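Local coordinates for NOL1/NOP2/sun family protein (Enterococcus faecium, PDB 3M4X) that probably methylates ribosomal RNA, as a member of the NOL1/NOP2/sun family that joins a methyltransferase domain to an RNA-binding PUA-like domain, at residues G131-N136 with S156-T161; P170-F175 with D363-V368. All blocks are in the same frame, centred on the assembly; numbering follows the deposited sequence.

Contact 1: G131-N136 with S156-T161; sequences GLLVTN and SNAIVT
The carboxamide of Asn157 points toward the loop ahead of strand 132-136, and its ND2 gives a weak hydrogen bond to the carbonyl O of Gly131 (3.2 Å, bent to 144°). Its CG sits between the backbone N and the carbonyl carbon (chi1 64°). At the far end the carboxamide of Asn136 is engaged through ND2 by His163 O and Leu112 O, a grip that should fix the rotation of this flat group; the fit of its OD1 against Thr161 CG2 is too close in the model and doubtful. Between them, the peptide groups are joined in parallel register. Leu133 N meets Asn157 O at 3.1 Å, almost straight, and Leu133 O receives Ile159 N at 2.9 Å. Thr135 repeats the pattern, its N 3.0 Å from Ile159 O and its O 2.7 Å from Thr161 N. Val134, Asn136, Ile159 and Thr161 share one face, where Val134 CB packs on Ile159 CB (4.2 Å). Leu132 CD1 also reaches Ile159, at CG1 (3.7 Å). The other face carries Leu133, Thr135, Ala158 and Val160, with Leu133 CD1 4.2 Å from Ala158 CB. The hydroxyls Thr135 OG1 and Thr161 OG1 are buried without a partner in the model. Strand 132-136, helix 140-153 and strand 158-161 form a beta-alpha-beta crossover of the Rossmann-like methyltransferase fold.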
loop_
_atom_site.group_PDB
_atom_site.type_symbol
_atom_site.label_atom_id
_atom_site.label_comp_id
_atom_site.label_asym_id
_atom_site.label_seq_id
_atom_site.Cartn_x
_atom_site.Cartn_y
_atom_site.Cartn_z
ATOM N N GLY A 131 -14.829 3.696 -2.341
ATOM C CA GLY A 131 -14.833 2.254 -2.370
ATOM C C GLY A 131 -14.246 1.679 -1.103
ATOM O O GLY A 131 -14.224 2.333 -0.072
ATOM N N LEU A 132 -13.769 0.445 -1.186
ATOM C CA LEU A 132 -13.252 -0.258 -0.023
ATOM C C LEU A 132 -11.962 -0.982 -0.364
ATOM O O LEU A 132 -11.920 -1.798 -1.276
ATOM C CB LEU A 132 -14.272 -1.270 0.484
ATOM C CG LEU A 132 -13.782 -2.234 1.566
ATOM C CD1 LEU A 132 -13.440 -1.510 2.865
ATOM C CD2 LEU A 132 -14.797 -3.334 1.826
ATOM N N LEU A 133 -10.913 -0.692 0.391
ATOM C CA LEU A 133 -9.624 -1.328 0.173
ATOM C C LEU A 133 -9.391 -2.248 1.344
ATOM O O LEU A 133 -9.205 -1.776 2.465
ATOM C CB LEU A 133 -8.508 -0.269 0.148
ATOM C CG LEU A 133 -7.134 -0.519 -0.505
ATOM C CD1 LEU A 133 -6.004 0.087 0.323
ATOM C CD2 LEU A 133 -6.838 -1.965 -0.810
ATOM N N VAL A 134 -9.401 -3.553 1.123
ATOM C CA VAL A 134 -8.921 -4.412 2.196
ATOM C C VAL A 134 -7.494 -4.894 1.943
ATOM O O VAL A 134 -7.136 -5.343 0.852
ATOM C CB VAL A 134 -9.955 -5.482 2.712
ATOM C CG1 VAL A 134 -11.266 -5.439 1.941
ATOM C CG2 VAL A 134 -9.354 -6.863 2.802
ATOM N N THR A 135 -6.666 -4.705 2.960
ATOM C CA THR A 135 -5.240 -4.906 2.837
ATOM C C THR A 135 -4.863 -5.923 3.877
ATOM O O THR A 135 -4.967 -5.672 5.072
ATOM C CB THR A 135 -4.466 -3.622 3.138
ATOM O OG1 THR A 135 -5.137 -2.506 2.553
ATOM C CG2 THR A 135 -3.105 -3.711 2.560
ATOM N N ASN A 136 -4.441 -7.086 3.415
ATOM C CA ASN A 136 -4.150 -8.180 4.306
ATOM C C ASN A 136 -2.652 -8.481 4.379
ATOM O O ASN A 136 -1.958 -8.475 3.367
ATOM C CB ASN A 136 -4.914 -9.419 3.846
ATOM C CG ASN A 136 -4.560 -10.650 4.662
ATOM O OD1 ASN A 136 -5.028 -10.819 5.789
ATOM N ND2 ASN A 136 -3.719 -11.509 4.101
ATOM N N SER A 156 -8.532 6.619 4.203
ATOM C CA SER A 156 -9.700 6.612 5.073
ATOM C C SER A 156 -10.668 5.462 4.804
ATOM O O SER A 156 -11.574 5.247 5.587
ATOM C CB SER A 156 -10.439 7.948 4.972
ATOM O OG SER A 156 -10.759 8.235 3.623
ATOM N N ASN A 157 -10.471 4.717 3.715
ATOM C CA ASN A 157 -11.417 3.664 3.332
ATOM C C ASN A 157 -10.823 2.242 3.357
ATOM O O ASN A 157 -11.274 1.357 2.624
ATOM C CB ASN A 157 -12.008 3.950 1.943
ATOM C CG ASN A 157 -10.956 3.923 0.845
ATOM O OD1 ASN A 157 -9.764 4.070 1.119
ATOM N ND2 ASN A 157 -11.390 3.732 -0.403
ATOM N N ALA A 158 -9.825 2.020 4.207
ATOM C CA ALA A 158 -9.154 0.729 4.243
ATOM C C ALA A 158 -9.502 -0.086 5.486
ATOM O O ALA A 158 -9.686 0.463 6.572
ATOM C CB ALA A 158 -7.641 0.907 4.132
ATOM N N ILE A 159 -9.608 -1.398 5.303
ATOM C CA ILE A 159 -9.646 -2.334 6.418
ATOM C C ILE A 159 -8.352 -3.123 6.369
ATOM O O ILE A 159 -8.085 -3.795 5.391
ATOM C CB ILE A 159 -10.794 -3.336 6.282
ATOM C CG1 ILE A 159 -12.131 -2.606 6.166
ATOM C CG2 ILE A 159 -10.803 -4.275 7.462
ATOM C CD1 ILE A 159 -12.446 -1.759 7.351
ATOM N N VAL A 160 -7.540 -3.027 7.411
ATOM C CA VAL A 160 -6.292 -3.778 7.455
ATOM C C VAL A 160 -6.483 -5.120 8.180
ATOM O O VAL A 160 -6.887 -5.187 9.343
ATOM C CB VAL A 160 -5.141 -2.957 8.074
ATOM C CG1 VAL A 160 -3.916 -3.816 8.248
ATOM C CG2 VAL A 160 -4.811 -1.768 7.178
ATOM N N THR A 161 -6.191 -6.187 7.458
ATOM C CA THR A 161 -6.462 -7.540 7.909
ATOM C C THR A 161 -5.183 -8.314 8.230
ATOM O O THR A 161 -4.117 -8.071 7.645
ATOM C CB THR A 161 -7.271 -8.280 6.834
ATOM O OG1 THR A 161 -8.652 -7.920 6.967
ATOM C CG2 THR A 161 -7.147 -9.750 6.999
#

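Contact 2: P170-F175 with D363-V368; sequences PHFSGF and DGLKVV
His171 meets the loop 363-365 with its whole side chain, from CB to the far rim of the imidazole. CB touches Leu365 CD1 at 3.8 Å. CG is anti to the carbonyl carbon (chi1 -58°); the same methyl stands 3.0 Å above the ring plane, not over the centre but displaced toward ND1 and CG. ND1 is the atom nearest to CD1, at 3.1 Å, and the methyl lies 3.4 Å from the ring centroid, a close CH-pi contact. Further out, CE1 has Asp363 O at 3.2 Å near the ring plane, and NE2 approaches Gly364 O only obliquely, at 4.0 Å. Both torsions of Leu365 lie off the staggered positions, chi1 at -103° and chi2 at 109°, and the side chain may be less well defined. The second methyl, CD2, comes to the edge of the Phe172 ring, 4.2 Å from CE1, so that Leu365 spans the two aromatic side chains. Gly364, whose backbone angles themselves call for glycine, lies close beside the imidazole. Beyond, a type II beta turn, closed by Phe175 N to Phe172 O at 3.0 Å, leads from helix 165-172 into strand 176-182. The contact is side-chain packing, with carbonyl oxygens near the imidazole, between helix 165-172 of the Rossmann-like methyltransferase domain and the loop that leads into strand 367-370 of the C-terminal part.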
loop_
_atom_site.group_PDB
_atom_site.type_symbol
_atom_site.label_atom_id
_atom_site.label_comp_id
_atom_site.label_asym_id
_atom_site.label_seq_id
_atom_site.Cartn_x
_atom_site.Cartn_y
_atom_site.Cartn_z
ATOM N N PRO A 170 -14.241 -17.366 3.550
ATOM C CA PRO A 170 -15.617 -17.399 4.054
ATOM C C PRO A 170 -16.224 -16.001 4.143
ATOM O O PRO A 170 -17.414 -15.839 3.906
ATOM C CB PRO A 170 -15.464 -18.020 5.446
ATOM C CG PRO A 170 -14.237 -18.855 5.345
ATOM C CD PRO A 170 -13.315 -18.124 4.414
ATOM N N HIS A 171 -15.411 -14.999 4.454
ATOM C CA HIS A 171 -15.904 -13.634 4.601
ATOM C C HIS A 171 -16.045 -12.848 3.299
ATOM O O HIS A 171 -16.795 -11.874 3.244
ATOM C CB HIS A 171 -15.000 -12.850 5.551
ATOM C CG HIS A 171 -14.885 -13.464 6.909
ATOM N ND1 HIS A 171 -15.629 -13.032 7.985
ATOM C CD2 HIS A 171 -14.123 -14.487 7.361
ATOM C CE1 HIS A 171 -15.325 -13.758 9.045
ATOM N NE2 HIS A 171 -14.414 -14.648 8.694
ATOM N N PHE A 172 -15.325 -13.258 2.259
ATOM C CA PHE A 172 -15.204 -12.418 1.070
ATOM C C PHE A 172 -15.416 -13.161 -0.242
ATOM O O PHE A 172 -15.034 -12.674 -1.314
ATOM C CB PHE A 172 -13.829 -11.760 1.046
ATOM C CG PHE A 172 -13.650 -10.688 2.077
ATOM C CD1 PHE A 172 -12.847 -10.898 3.185
ATOM C CD2 PHE A 172 -14.266 -9.457 1.926
ATOM C CE1 PHE A 172 -12.663 -9.891 4.135
ATOM C CE2 PHE A 172 -14.088 -8.450 2.866
ATOM C CZ PHE A 172 -13.289 -8.670 3.974
ATOM N N SER A 173 -16.008 -14.342 -0.151
ATOM C CA SER A 173 -16.327 -15.130 -1.332
ATOM C C SER A 173 -17.121 -14.290 -2.341
ATOM O O SER A 173 -18.145 -13.696 -1.992
ATOM C CB SER A 173 -17.115 -16.383 -0.932
ATOM O OG SER A 173 -17.254 -17.267 -2.027
ATOM N N GLY A 174 -16.627 -14.233 -3.581
ATOM C CA GLY A 174 -17.234 -13.442 -4.645
ATOM C C GLY A 174 -17.383 -11.936 -4.413
ATOM O O GLY A 174 -18.212 -11.278 -5.064
ATOM N N PHE A 175 -16.575 -11.383 -3.514
ATOM C CA PHE A 175 -16.785 -10.014 -3.015
ATOM C C PHE A 175 -16.113 -8.888 -3.832
ATOM O O PHE A 175 -16.716 -7.838 -4.061
ATOM C CB PHE A 175 -16.352 -9.955 -1.544
ATOM C CG PHE A 175 -16.487 -8.593 -0.900
ATOM C CD1 PHE A 175 -17.708 -8.157 -0.403
ATOM C CD2 PHE A 175 -15.379 -7.780 -0.732
ATOM C CE1 PHE A 175 -17.822 -6.922 0.210
ATOM C CE2 PHE A 175 -15.484 -6.548 -0.116
ATOM C CZ PHE A 175 -16.705 -6.118 0.355
ATOM N N ASP A 363 -17.065 -9.501 12.088
ATOM C CA ASP A 363 -17.051 -10.488 13.165
ATOM C C ASP A 363 -16.274 -11.727 12.718
ATOM O O ASP A 363 -16.548 -12.290 11.654
ATOM C CB ASP A 363 -18.479 -10.860 13.583
ATOM C CG ASP A 363 -19.254 -9.672 14.149
ATOM O OD1 ASP A 363 -18.634 -8.803 14.801
ATOM O OD2 ASP A 363 -20.485 -9.609 13.945
ATOM N N GLY A 364 -15.290 -12.137 13.515
ATOM C CA GLY A 364 -14.500 -13.307 13.184
ATOM C C GLY A 364 -13.238 -12.962 12.413
ATOM O O GLY A 364 -12.448 -13.842 12.064
ATOM N N LEU A 365 -13.036 -11.678 12.146
ATOM C CA LEU A 365 -11.826 -11.246 11.457
ATOM C C LEU A 365 -10.820 -10.629 12.416
ATOM O O LEU A 365 -11.191 -9.923 13.349
ATOM C CB LEU A 365 -12.159 -10.243 10.357
ATOM C CG LEU A 365 -12.171 -10.734 8.913
ATOM C CD1 LEU A 365 -13.588 -10.788 8.386
ATOM C CD2 LEU A 365 -11.340 -9.794 8.073
ATOM N N LYS A 366 -9.544 -10.912 12.192
ATOM C CA LYS A 366 -8.487 -10.173 12.860
ATOM C C LYS A 366 -8.272 -8.849 12.104
ATOM O O LYS A 366 -7.648 -8.815 11.043
ATOM C CB LYS A 366 -7.199 -10.999 12.916
ATOM C CG LYS A 366 -7.347 -12.320 13.640
ATOM C CD LYS A 366 -6.037 -13.095 13.660
ATOM C CE LYS A 366 -6.131 -14.291 14.588
ATOM N NZ LYS A 366 -4.843 -15.036 14.677
ATOM N N VAL A 367 -8.818 -7.770 12.651
ATOM C CA VAL A 367 -8.757 -6.475 11.999
ATOM C C VAL A 367 -7.907 -5.507 12.806
ATOM O O VAL A 367 -8.271 -5.133 13.923
ATOM C CB VAL A 367 -10.149 -5.880 11.811
ATOM C CG1 VAL A 367 -10.041 -4.441 11.379
ATOM C CG2 VAL A 367 -10.932 -6.686 10.796
ATOM N N VAL A 368 -6.771 -5.120 12.224
ATOM C CA VAL A 368 -5.812 -4.208 12.837
ATOM C C VAL A 368 -6.242 -2.754 12.653
ATOM O O VAL A 368 -5.909 -1.873 13.455
ATOM C CB VAL A 368 -4.425 -4.403 12.202
ATOM C CG1 VAL A 368 -3.381 -3.580 12.923
ATOM C CG2 VAL A 368 -4.056 -5.885 12.227
#

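In the fold
Contact 1 is buried in the methyltransferase sheet and held mainly by backbone hydrogen bonds between parallel strands; contact 2 lies at the surface and rests on side-chain packing rather than on hydrogen bonds. Their centres are about 11 Å apart, and strand 158-161 connects them. In the chain it is followed by helix 165-172, and its other edge pairs antiparallel with strand 367-370, where Val160 O lies 2.9 Å from Val368 N, a probable hydrogen bond. Leu365 also packs on Thr161, and Phe175 on Leu132. The sheet of the Rossmann-like domain is thus extended by a strand from the C-terminal part, and contact 2 packs the approach to that added strand against the domain.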